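PDB 6WWD: dITP/XTP pyrophosphatase from Mycobacteroides abscessus, which probably uses magnesium to hydrolyse non-canonical purine nucleoside triphosphates such as XTP, dITP and ITP to monophosphates and diphosphate, clearing them from the nucleotide pool. Local coordinates for residues V42-T45 and D51-L54; I55-G60 and A126-E131; N81-P84 and R90-G93; A14-V19 and V28-L33. All blocks are in the same frame, centred on the assembly; numbering follows the deposited sequence.

Contact 1: V42-T45 and D51-L54; sequences VPET and DNAL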
loop_
_atom_site.group_PDB
_atom_site.type_symbol
_atom_site.label_atom_id
_atom_site.label_comp_id
_atom_site.label_asym_id
_atom_site.label_seq_id
_atom_site.Cartn_x
_atom_site.Cartn_y
_atom_site.Cartn_z
ATOM N N VAL D 42 -2.082 -20.793 11.739
ATOM C CA VAL D 42 -1.546 -20.497 10.407
ATOM C C VAL D 42 -0.380 -19.515 10.530
ATOM O O VAL D 42 -0.485 -18.518 11.266
ATOM C CB VAL D 42 -2.659 -19.945 9.519
ATOM C CG1 VAL D 42 -2.146 -19.581 8.151
ATOM C CG2 VAL D 42 -3.779 -20.974 9.412
ATOM N N PRO D 43 0.744 -19.748 9.855
ATOM C CA PRO D 43 1.875 -18.815 9.964
ATOM C C PRO D 43 1.535 -17.453 9.376
ATOM O O PRO D 43 0.653 -17.315 8.528
ATOM C CB PRO D 43 2.990 -19.506 9.173
ATOM C CG PRO D 43 2.260 -20.435 8.235
ATOM C CD PRO D 43 1.041 -20.890 8.965
ATOM N N GLU D 44 2.224 -16.429 9.873
ATOM C CA GLU D 44 1.927 -15.043 9.529
ATOM C C GLU D 44 2.908 -14.483 8.498
ATOM O O GLU D 44 4.114 -14.747 8.565
ATOM C CB GLU D 44 1.948 -14.172 10.783
ATOM C CG GLU D 44 0.943 -14.590 11.839
ATOM C CD GLU D 44 0.917 -13.642 13.027
ATOM O OE1 GLU D 44 1.209 -12.446 12.844
ATOM O OE2 GLU D 44 0.603 -14.092 14.143
ATOM N N THR D 45 2.373 -13.697 7.551
ATOM C CA THR D 45 3.149 -13.046 6.502
ATOM C C THR D 45 2.679 -11.604 6.327
ATOM O O THR D 45 1.585 -11.223 6.758
ATOM C CB THR D 45 3.032 -13.761 5.141
ATOM O OG1 THR D 45 1.648 -13.853 4.740
ATOM C CG2 THR D 45 3.644 -15.127 5.201
ATOM N N ASP D 51 -4.550 -7.026 9.946
ATOM C CA ASP D 51 -5.124 -8.197 9.276
ATOM C C ASP D 51 -4.764 -9.463 10.030
ATOM O O ASP D 51 -5.589 -10.371 10.171
ATOM C CB ASP D 51 -4.622 -8.331 7.830
ATOM C CG ASP D 51 -5.159 -7.266 6.909
ATOM O OD1 ASP D 51 -6.154 -6.568 7.252
ATOM O OD2 ASP D 51 -4.556 -7.121 5.825
ATOM N N ASN D 52 -3.523 -9.546 10.508
ATOM C CA ASN D 52 -3.084 -10.769 11.151
ATOM C C ASN D 52 -3.702 -10.930 12.529
ATOM O O ASN D 52 -4.009 -12.053 12.926
ATOM C CB ASN D 52 -1.560 -10.810 11.198
ATOM C CG ASN D 52 -0.969 -11.373 9.914
ATOM O OD1 ASN D 52 -0.918 -12.584 9.737
ATOM N ND2 ASN D 52 -0.554 -10.492 8.992
ATOM N N ALA D 53 -3.930 -9.837 13.254
ATOM C CA ALA D 53 -4.650 -9.971 14.514
ATOM C C ALA D 53 -6.061 -10.478 14.259
ATOM O O ALA D 53 -6.545 -11.356 14.974
ATOM C CB ALA D 53 -4.678 -8.642 15.277
ATOM N N LEU D 54 -6.707 -9.978 13.194
ATOM C CA LEU D 54 -8.050 -10.438 12.854
ATOM C C LEU D 54 -8.054 -11.913 12.465
ATOM O O LEU D 54 -8.954 -12.660 12.862
ATOM C CB LEU D 54 -8.636 -9.583 11.724
ATOM C CG LEU D 54 -9.336 -8.321 12.214
ATOM C CD1 LEU D 54 -9.662 -7.378 11.023
ATOM C CD2 LEU D 54 -10.612 -8.722 12.978
HETATM O O HOH W 1 -0.800 -13.810 7.556
#
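Beside the predicted magnesium site of this HAM1-family pyrophosphatase, Glu44 and Thr45, on the loop leading into helix 49-64, meet Asn52 in the first turns of that helix. The Asn52 amide does most of the joining. Its ND2 donates to the backbone O of Thr45 at 3.2 Å. The bond is fairly straight, with an N-H...O angle of 150°, though the donor is tilted from the carbonyl plane; ND2 also bonds to the backbone O of Ser48. The other end of the amide, OD1, lies 3.4 Å from Glu44 CB. A water, modelled rather close to OD1, bridges to Thr45 N, so the amide may hold Thr45 from both ends. Glu44 slants across the amide, with CG beside its own backbone N (chi1 -60°) and the chain extended beyond. The carboxylate and amide planes are nearly parallel, 17° apart. OE2 forms a salt bridge to Lys56, while OE1 comes close to OD1 of Asp72, the predicted metal ligand and proton acceptor. Arg116 of a second subunit bonds to Thr45 OG1. At its far end Glu44 OE1 rests 3.6 Å from Asn52 CB.

Contact 2: I55-G60 and A126-E131; sequences IKAREG and ALVTPE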
loop_
_atom_site.group_PDB
_atom_site.type_symbol
_atom_site.label_atom_id
_atom_site.label_comp_id
_atom_site.label_asym_id
_atom_site.label_seq_id
_atom_site.Cartn_x
_atom_site.Cartn_y
_atom_site.Cartn_z
ATOM N N ILE D 55 -7.070 -12.349 11.679
ATOM C CA ILE D 55 -7.020 -13.762 11.319
ATOM C C ILE D 55 -6.965 -14.623 12.577
ATOM O O ILE D 55 -7.693 -15.615 12.702
ATOM C CB ILE D 55 -5.833 -14.046 10.381
ATOM C CG1 ILE D 55 -6.089 -13.441 8.997
ATOM C CG2 ILE D 55 -5.625 -15.557 10.263
ATOM C CD1 ILE D 55 -4.864 -13.474 8.094
ATOM N N LYS D 56 -6.133 -14.236 13.545
ATOM C CA LYS D 56 -6.010 -15.038 14.760
ATOM C C LYS D 56 -7.295 -15.028 15.580
ATOM O O LYS D 56 -7.682 -16.060 16.141
ATOM C CB LYS D 56 -4.840 -14.542 15.601
ATOM C CG LYS D 56 -3.552 -15.261 15.268
ATOM C CD LYS D 56 -2.359 -14.336 15.192
ATOM C CE LYS D 56 -2.134 -13.599 16.476
ATOM N NZ LYS D 56 -0.752 -13.070 16.510
ATOM N N ALA D 57 -7.969 -13.880 15.672
ATOM C CA ALA D 57 -9.184 -13.832 16.478
ATOM C C ALA D 57 -10.313 -14.629 15.836
ATOM O O ALA D 57 -11.059 -15.328 16.546
ATOM C CB ALA D 57 -9.608 -12.377 16.726
ATOM N N ARG D 58 -10.460 -14.545 14.499
ATOM C CA ARG D 58 -11.481 -15.348 13.818
ATOM C C ARG D 58 -11.275 -16.825 14.105
ATOM O O ARG D 58 -12.232 -17.567 14.365
ATOM C CB ARG D 58 -11.425 -15.140 12.305
ATOM C CG ARG D 58 -11.801 -13.781 11.813
ATOM C CD ARG D 58 -11.810 -13.732 10.299
ATOM N NE ARG D 58 -11.898 -12.345 9.858
ATOM C CZ ARG D 58 -10.951 -11.713 9.180
ATOM N NH1 ARG D 58 -9.841 -12.351 8.827
ATOM N NH2 ARG D 58 -11.127 -10.444 8.839
ATOM N N GLU D 59 -10.025 -17.268 14.034
ATOM C CA GLU D 59 -9.708 -18.664 14.294
ATOM C C GLU D 59 -10.087 -19.056 15.713
ATOM O O GLU D 59 -10.624 -20.144 15.940
ATOM C CB GLU D 59 -8.224 -18.902 14.040
ATOM C CG GLU D 59 -7.879 -19.071 12.583
ATOM C CD GLU D 59 -8.469 -20.357 12.011
ATOM O OE1 GLU D 59 -8.105 -21.447 12.497
ATOM O OE2 GLU D 59 -9.291 -20.280 11.081
ATOM N N GLY D 60 -9.816 -18.178 16.679
ATOM C CA GLY D 60 -10.210 -18.459 18.049
ATOM C C GLY D 60 -11.709 -18.657 18.193
ATOM O O GLY D 60 -12.161 -19.581 18.876
ATOM N N ALA D 126 -7.287 -7.322 17.955
ATOM C CA ALA D 126 -8.546 -7.578 17.273
ATOM C C ALA D 126 -9.527 -8.292 18.192
ATOM O O ALA D 126 -9.139 -9.074 19.073
ATOM C CB ALA D 126 -8.341 -8.406 16.009
ATOM N N LEU D 127 -10.808 -7.983 17.997
ATOM C CA LEU D 127 -11.895 -8.685 18.660
ATOM C C LEU D 127 -12.845 -9.198 17.596
ATOM O O LEU D 127 -13.264 -8.439 16.718
ATOM C CB LEU D 127 -12.652 -7.784 19.636
ATOM C CG LEU D 127 -14.006 -8.353 20.125
ATOM C CD1 LEU D 127 -13.828 -9.511 21.089
ATOM C CD2 LEU D 127 -14.891 -7.262 20.735
ATOM N N VAL D 128 -13.187 -10.477 17.681
ATOM C CA VAL D 128 -14.236 -11.077 16.862
ATOM C C VAL D 128 -15.217 -11.728 17.821
ATOM O O VAL D 128 -14.813 -12.459 18.735
ATOM C CB VAL D 128 -13.683 -12.100 15.852
ATOM C CG1 VAL D 128 -14.811 -12.727 15.053
ATOM C CG2 VAL D 128 -12.671 -11.440 14.923
ATOM N N THR D 129 -16.467 -11.416 17.659
ATOM C CA THR D 129 -17.505 -11.905 18.550
ATOM C C THR D 129 -18.084 -13.203 18.013
ATOM O O THR D 129 -17.914 -13.533 16.833
ATOM C CB THR D 129 -18.609 -10.856 18.696
ATOM O OG1 THR D 129 -19.306 -10.719 17.449
ATOM C CG2 THR D 129 -18.020 -9.509 19.135
ATOM N N PRO D 130 -18.783 -13.967 18.856
ATOM C CA PRO D 130 -19.426 -15.189 18.354
ATOM C C PRO D 130 -20.390 -14.935 17.200
ATOM O O PRO D 130 -20.575 -15.809 16.343
ATOM C CB PRO D 130 -20.159 -15.732 19.595
ATOM C CG PRO D 130 -19.435 -15.153 20.757
ATOM C CD PRO D 130 -18.994 -13.788 20.304
ATOM N N GLU D 131 -21.036 -13.772 17.170
ATOM C CA GLU D 131 -21.974 -13.446 16.102
ATOM C C GLU D 131 -21.285 -12.998 14.817
ATOM O O GLU D 131 -21.972 -12.761 13.815
ATOM C CB GLU D 131 -22.941 -12.359 16.579
ATOM C CG GLU D 131 -23.774 -12.744 17.820
ATOM C CD GLU D 131 -22.999 -12.621 19.131
ATOM O OE1 GLU D 131 -21.874 -12.084 19.116
ATOM O OE2 GLU D 131 -23.523 -13.060 20.182
#
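Val128 points one branch, CG2, at the flank of helix 49-64, where it and the Ala57 methyl meet side by side: CG2 lies 3.7 Å from Ala57 CB. The same branch is 3.8 Å from the backbone N of Arg58 and 4.0 Å from Arg58 CG, so it sits over the backbone between two successive helix residues. A chi1 of 178° sets Val128 CG1 anti to the backbone N and leaves CG2 beside that N, the position from which it reaches the helix. Ala126, two residues earlier on the same face of the strand, offers its CB to Ala57 CB at 4.2 Å. With alanines at the interface, this helix of the alpha/beta HAM1 fold lies close on the central sheet: the axes of helix segment 55-60 and strand segment 126-128 approach to 7.3 Å, and their chain directions differ by 29°. Ala70 of the neighbouring strand 67-77 also touches Ala57, while Leu54 and Val61, a turn before and a turn after Ala57, pack on Val128. Arg58, whose CB points off the strand, sends its chain obliquely past Val128, extended from CG to NE, and NE forms a salt bridge with Glu134 on strand 134-145.

Contact 3: N81-P84 and R90-G93; sequences NWMP and RWSG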
loop_
_atom_site.group_PDB
_atom_site.type_symbol
_atom_site.label_atom_id
_atom_site.label_comp_id
_atom_site.label_asym_id
_atom_site.label_seq_id
_atom_site.Cartn_x
_atom_site.Cartn_y
_atom_site.Cartn_z
ATOM N N ASN D 81 9.339 -1.131 3.025
ATOM C CA ASN D 81 7.911 -1.182 2.693
ATOM C C ASN D 81 7.090 -1.695 3.874
ATOM O O ASN D 81 6.139 -2.466 3.713
ATOM C CB ASN D 81 7.643 -2.025 1.449
ATOM C CG ASN D 81 6.418 -1.550 0.689
ATOM O OD1 ASN D 81 6.151 -0.356 0.621
ATOM N ND2 ASN D 81 5.669 -2.484 0.122
ATOM N N TRP D 82 7.470 -1.243 5.067
ATOM C CA TRP D 82 6.798 -1.483 6.339
ATOM C C TRP D 82 6.975 -2.903 6.856
ATOM O O TRP D 82 6.342 -3.272 7.848
ATOM C CB TRP D 82 5.324 -1.055 6.263
ATOM C CG TRP D 82 5.321 0.459 6.245
ATOM C CD1 TRP D 82 5.498 1.283 7.322
ATOM C CD2 TRP D 82 5.249 1.314 5.101
ATOM N NE1 TRP D 82 5.498 2.596 6.928
ATOM C CE2 TRP D 82 5.344 2.646 5.568
ATOM C CE3 TRP D 82 5.065 1.087 3.733
ATOM C CZ2 TRP D 82 5.284 3.745 4.717
ATOM C CZ3 TRP D 82 5.026 2.183 2.880
ATOM C CH2 TRP D 82 5.127 3.495 3.378
ATOM N N MET D 83 7.876 -3.687 6.261
ATOM C CA MET D 83 8.453 -4.833 6.950
ATOM C C MET D 83 9.476 -4.309 7.974
ATOM O O MET D 83 9.823 -3.134 7.957
ATOM C CB MET D 83 9.085 -5.796 5.938
ATOM C CG MET D 83 8.113 -6.310 4.849
ATOM S SD MET D 83 6.658 -7.136 5.555
ATOM C CE MET D 83 7.400 -8.707 6.030
ATOM N N PRO D 84 9.972 -5.146 8.897
ATOM C CA PRO D 84 9.768 -6.578 9.143
ATOM C C PRO D 84 8.313 -6.993 9.338
ATOM O O PRO D 84 8.023 -8.145 9.079
ATOM C CB PRO D 84 10.571 -6.826 10.423
ATOM C CG PRO D 84 11.647 -5.803 10.389
ATOM C CD PRO D 84 10.947 -4.577 9.850
ATOM N N ARG D 90 11.121 -12.926 13.730
ATOM C CA ARG D 90 11.940 -13.911 13.043
ATOM C C ARG D 90 12.567 -13.308 11.790
ATOM O O ARG D 90 12.724 -13.973 10.762
ATOM C CB ARG D 90 11.123 -15.166 12.729
ATOM C CG ARG D 90 9.901 -14.968 11.838
ATOM C CD ARG D 90 9.073 -16.251 11.769
ATOM N NE ARG D 90 8.196 -16.324 10.599
ATOM C CZ ARG D 90 7.015 -15.706 10.481
ATOM N NH1 ARG D 90 6.550 -14.925 11.460
ATOM N NH2 ARG D 90 6.294 -15.858 9.370
ATOM N N TRP D 91 12.949 -12.031 11.872
ATOM C CA TRP D 91 13.382 -11.298 10.684
ATOM C C TRP D 91 14.642 -11.903 10.058
ATOM O O TRP D 91 14.767 -11.955 8.825
ATOM C CB TRP D 91 13.599 -9.819 11.030
ATOM C CG TRP D 91 13.847 -8.982 9.793
ATOM C CD1 TRP D 91 14.932 -8.199 9.535
ATOM C CD2 TRP D 91 13.008 -8.906 8.631
ATOM N NE1 TRP D 91 14.813 -7.621 8.295
ATOM C CE2 TRP D 91 13.641 -8.038 7.718
ATOM C CE3 TRP D 91 11.777 -9.469 8.286
ATOM C CZ2 TRP D 91 13.089 -7.730 6.466
ATOM C CZ3 TRP D 91 11.228 -9.160 7.046
ATOM C CH2 TRP D 91 11.888 -8.295 6.153
ATOM N N SER D 92 15.580 -12.383 10.892
ATOM C CA SER D 92 16.788 -13.051 10.425
ATOM C C SER D 92 16.529 -14.480 9.977
ATOM O O SER D 92 17.463 -15.167 9.571
ATOM C CB SER D 92 17.856 -13.036 11.518
ATOM O OG SER D 92 17.401 -13.755 12.647
ATOM N N GLY D 93 15.293 -14.937 10.049
ATOM C CA GLY D 93 14.893 -16.266 9.648
ATOM C C GLY D 93 14.611 -17.224 10.768
ATOM O O GLY D 93 13.994 -18.268 10.517
#
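Pro84 covers one face of the Trp91 indole, its ring inclined to it. Its CA stands 3.8 Å from the centroid of the six-membered ring and 20° off the ring normal, a CH-pi contact, while CB comes to 3.6 Å from Trp91 CE3. Pro84 CG extends the cover toward the five-membered ring, 3.8 Å from Trp91 CD2, so the proline spans both rings of the indole. Met83 approaches the far end of the six-membered ring obliquely, with CB 3.8 Å from Trp91 CH2; bends at chi2 and chi3 fold its chain back to place CE 4.0 Å from Trp91 CZ3. A cis peptide joins Met83 to Pro84, two neighbours that both touch the indole. On the other segment, Arg90 to Gly93 form a type I beta turn closed by Gly93 N to Arg90 O. From this turn Trp91 holds CG anti to its backbone N (chi1 -171°), which carries the ring out to the proline. Around the indole, Leu80 and Leu104 add apolar contacts, Gln108 OE1 takes the hydrogen bond of Trp91 NE1, and Tyr157, a predicted substrate-binding residue, touches the ring. The cluster also borders the subunit interface: Trp91 of a second subunit meets this ring with the two planes at about 80°, and Gln108 NE2 of that subunit bonds to Trp91 O.

Contact 4: A14-V19 and V28-L33; sequences AELSRV and VELVSL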
loop_
_atom_site.group_PDB
_atom_site.type_symbol
_atom_site.label_atom_id
_atom_site.label_comp_id
_atom_site.label_asym_id
_atom_site.label_seq_id
_atom_site.Cartn_x
_atom_site.Cartn_y
_atom_site.Cartn_z
ATOM N N ALA D 14 -3.630 -11.305 32.288
ATOM C CA ALA D 14 -3.672 -10.518 33.515
ATOM C C ALA D 14 -3.887 -9.043 33.214
ATOM O O ALA D 14 -4.645 -8.363 33.913
ATOM C CB ALA D 14 -2.382 -10.708 34.311
ATOM N N GLU D 15 -3.196 -8.519 32.198
ATOM C CA GLU D 15 -3.360 -7.110 31.843
ATOM C C GLU D 15 -4.750 -6.832 31.299
ATOM O O GLU D 15 -5.364 -5.814 31.640
ATOM C CB GLU D 15 -2.275 -6.685 30.856
ATOM C CG GLU D 15 -0.922 -6.622 31.534
ATOM C CD GLU D 15 -1.052 -6.206 33.000
ATOM O OE1 GLU D 15 -0.976 -7.089 33.895
ATOM O OE2 GLU D 15 -1.265 -4.995 33.258
ATOM N N LEU D 16 -5.277 -7.731 30.471
ATOM C CA LEU D 16 -6.632 -7.540 29.979
ATOM C C LEU D 16 -7.635 -7.595 31.129
ATOM O O LEU D 16 -8.643 -6.873 31.120
ATOM C CB LEU D 16 -6.954 -8.583 28.910
ATOM C CG LEU D 16 -8.356 -8.443 28.311
ATOM C CD1 LEU D 16 -8.513 -7.109 27.574
ATOM C CD2 LEU D 16 -8.702 -9.613 27.398
ATOM N N SER D 17 -7.381 -8.451 32.132
ATOM C CA SER D 17 -8.250 -8.450 33.309
ATOM C C SER D 17 -8.214 -7.099 34.006
ATOM O O SER D 17 -9.256 -6.570 34.404
ATOM C CB SER D 17 -7.839 -9.553 34.286
ATOM O OG SER D 17 -8.167 -10.822 33.766
ATOM N N ARG D 18 -7.018 -6.518 34.148
ATOM C CA ARG D 18 -6.887 -5.238 34.831
ATOM C C ARG D 18 -7.532 -4.117 34.036
ATOM O O ARG D 18 -7.971 -3.120 34.620
ATOM C CB ARG D 18 -5.415 -4.921 35.089
ATOM N N VAL D 19 -7.620 -4.266 32.714
ATOM C CA VAL D 19 -8.294 -3.245 31.930
ATOM C C VAL D 19 -9.801 -3.419 32.022
ATOM O O VAL D 19 -10.542 -2.430 32.041
ATOM C CB VAL D 19 -7.793 -3.291 30.478
ATOM C CG1 VAL D 19 -8.744 -2.549 29.542
ATOM C CG2 VAL D 19 -6.392 -2.706 30.392
ATOM N N VAL D 28 -16.546 -11.562 33.727
ATOM C CA VAL D 28 -15.862 -11.931 32.493
ATOM C C VAL D 28 -14.614 -12.707 32.878
ATOM O O VAL D 28 -13.658 -12.123 33.402
ATOM C CB VAL D 28 -15.492 -10.707 31.646
ATOM C CG1 VAL D 28 -14.671 -11.126 30.445
ATOM C CG2 VAL D 28 -16.745 -9.974 31.206
ATOM N N GLU D 29 -14.610 -14.014 32.627
ATOM C CA GLU D 29 -13.399 -14.803 32.825
ATOM C C GLU D 29 -12.696 -15.017 31.491
ATOM O O GLU D 29 -13.319 -15.414 30.500
ATOM C CB GLU D 29 -13.654 -16.140 33.530
ATOM C CG GLU D 29 -14.860 -16.945 33.108
ATOM C CD GLU D 29 -15.259 -17.972 34.174
ATOM O OE1 GLU D 29 -15.045 -17.706 35.387
ATOM O OE2 GLU D 29 -15.782 -19.048 33.799
ATOM N N LEU D 30 -11.412 -14.696 31.471
ATOM C CA LEU D 30 -10.556 -14.878 30.316
ATOM C C LEU D 30 -9.971 -16.283 30.354
ATOM O O LEU D 30 -9.566 -16.763 31.413
ATOM C CB LEU D 30 -9.431 -13.852 30.356
ATOM C CG LEU D 30 -9.924 -12.415 30.507
ATOM C CD1 LEU D 30 -8.737 -11.480 30.493
ATOM C CD2 LEU D 30 -10.947 -12.046 29.429
ATOM N N VAL D 31 -9.946 -16.940 29.202
ATOM C CA VAL D 31 -9.365 -18.261 29.015
ATOM C C VAL D 31 -8.300 -18.098 27.944
ATOM O O VAL D 31 -8.358 -17.160 27.142
ATOM C CB VAL D 31 -10.407 -19.344 28.625
ATOM C CG1 VAL D 31 -11.591 -19.329 29.592
ATOM C CG2 VAL D 31 -10.905 -19.137 27.200
ATOM N N SER D 32 -7.270 -18.939 27.996
ATOM C CA SER D 32 -6.142 -18.870 27.072
ATOM C C SER D 32 -6.186 -20.035 26.084
ATOM O O SER D 32 -7.058 -20.899 26.135
ATOM C CB SER D 32 -4.813 -18.874 27.832
ATOM O OG SER D 32 -4.496 -20.203 28.219
ATOM N N LEU D 33 -5.209 -20.052 25.180
ATOM C CA LEU D 33 -5.080 -21.143 24.218
ATOM C C LEU D 33 -4.783 -22.485 24.889
ATOM O O LEU D 33 -4.978 -23.529 24.261
ATOM C CB LEU D 33 -3.998 -20.786 23.200
ATOM C CG LEU D 33 -4.455 -19.663 22.270
ATOM C CD1 LEU D 33 -3.320 -19.152 21.380
ATOM C CD2 LEU D 33 -5.610 -20.172 21.419
#
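Leu30 pushes its CD1 methyl against helix 10-22, touching Leu16 on one side and Ser17 on the other. The tighter apolar part is the pair of leucines, whose side chains cross obliquely: Leu16 CD2 lies 3.6 Å from Leu30 CD1 and 3.9 Å from Leu30 CD2, and Leu16 CB and CG also stay within 3.8 Å of CD1. CG of Leu16 lies trans to its own N (chi1 -179°), which carries CD2 across to the strand. The two segments belong to a beta-alpha-beta unit made of strand 2-5, helix 10-22 and strand 29-31, the two strands running parallel in the central sheet. Leu13 of the same helix also packs on Leu30, and Val5 of strand 2-5 touches Leu16, extending the apolar layer between helix and sheet; Leu191 of a third subunit also packs on Leu16. The Ser17 side is sparser and more polar, a single close approach from an exposed residue. Its OG lies 3.4 Å from Leu30 CD1 with no hydrogen bond between the segments; this hydroxyl bonds instead to the backbone O of Leu13, one turn back in its own helix. With its polar need met within the helix, Ser17 can lie against a leucine methyl, and what joins the segments here is van der Waals contact, without a directional bond to fix the register of helix and strand.

How the contacts relate
Contacts 2 and 3 are buried, contact 1 is partly so, and contact 4 lies at the surface. Contacts 1 and 2 share helix 49-64: one ties its start to the preceding loop through polar groups near the predicted metal site, the other seats its middle on the sheet through small apolar side chains, and the packing of Ala53 and Leu54 on Ala126 links them. Contact 4 likewise sets a helix against the same sheet, but with leucines and a serine. Contact 3, aromatic in character, lies on the opposite side of the chain's centre from contact 4; Arg90 probably hydrogen-bonds to Glu44 O of contact 1. Contacts 1 and 3 both touch the second subunit; contacts 1, 2 and 4 reach the third.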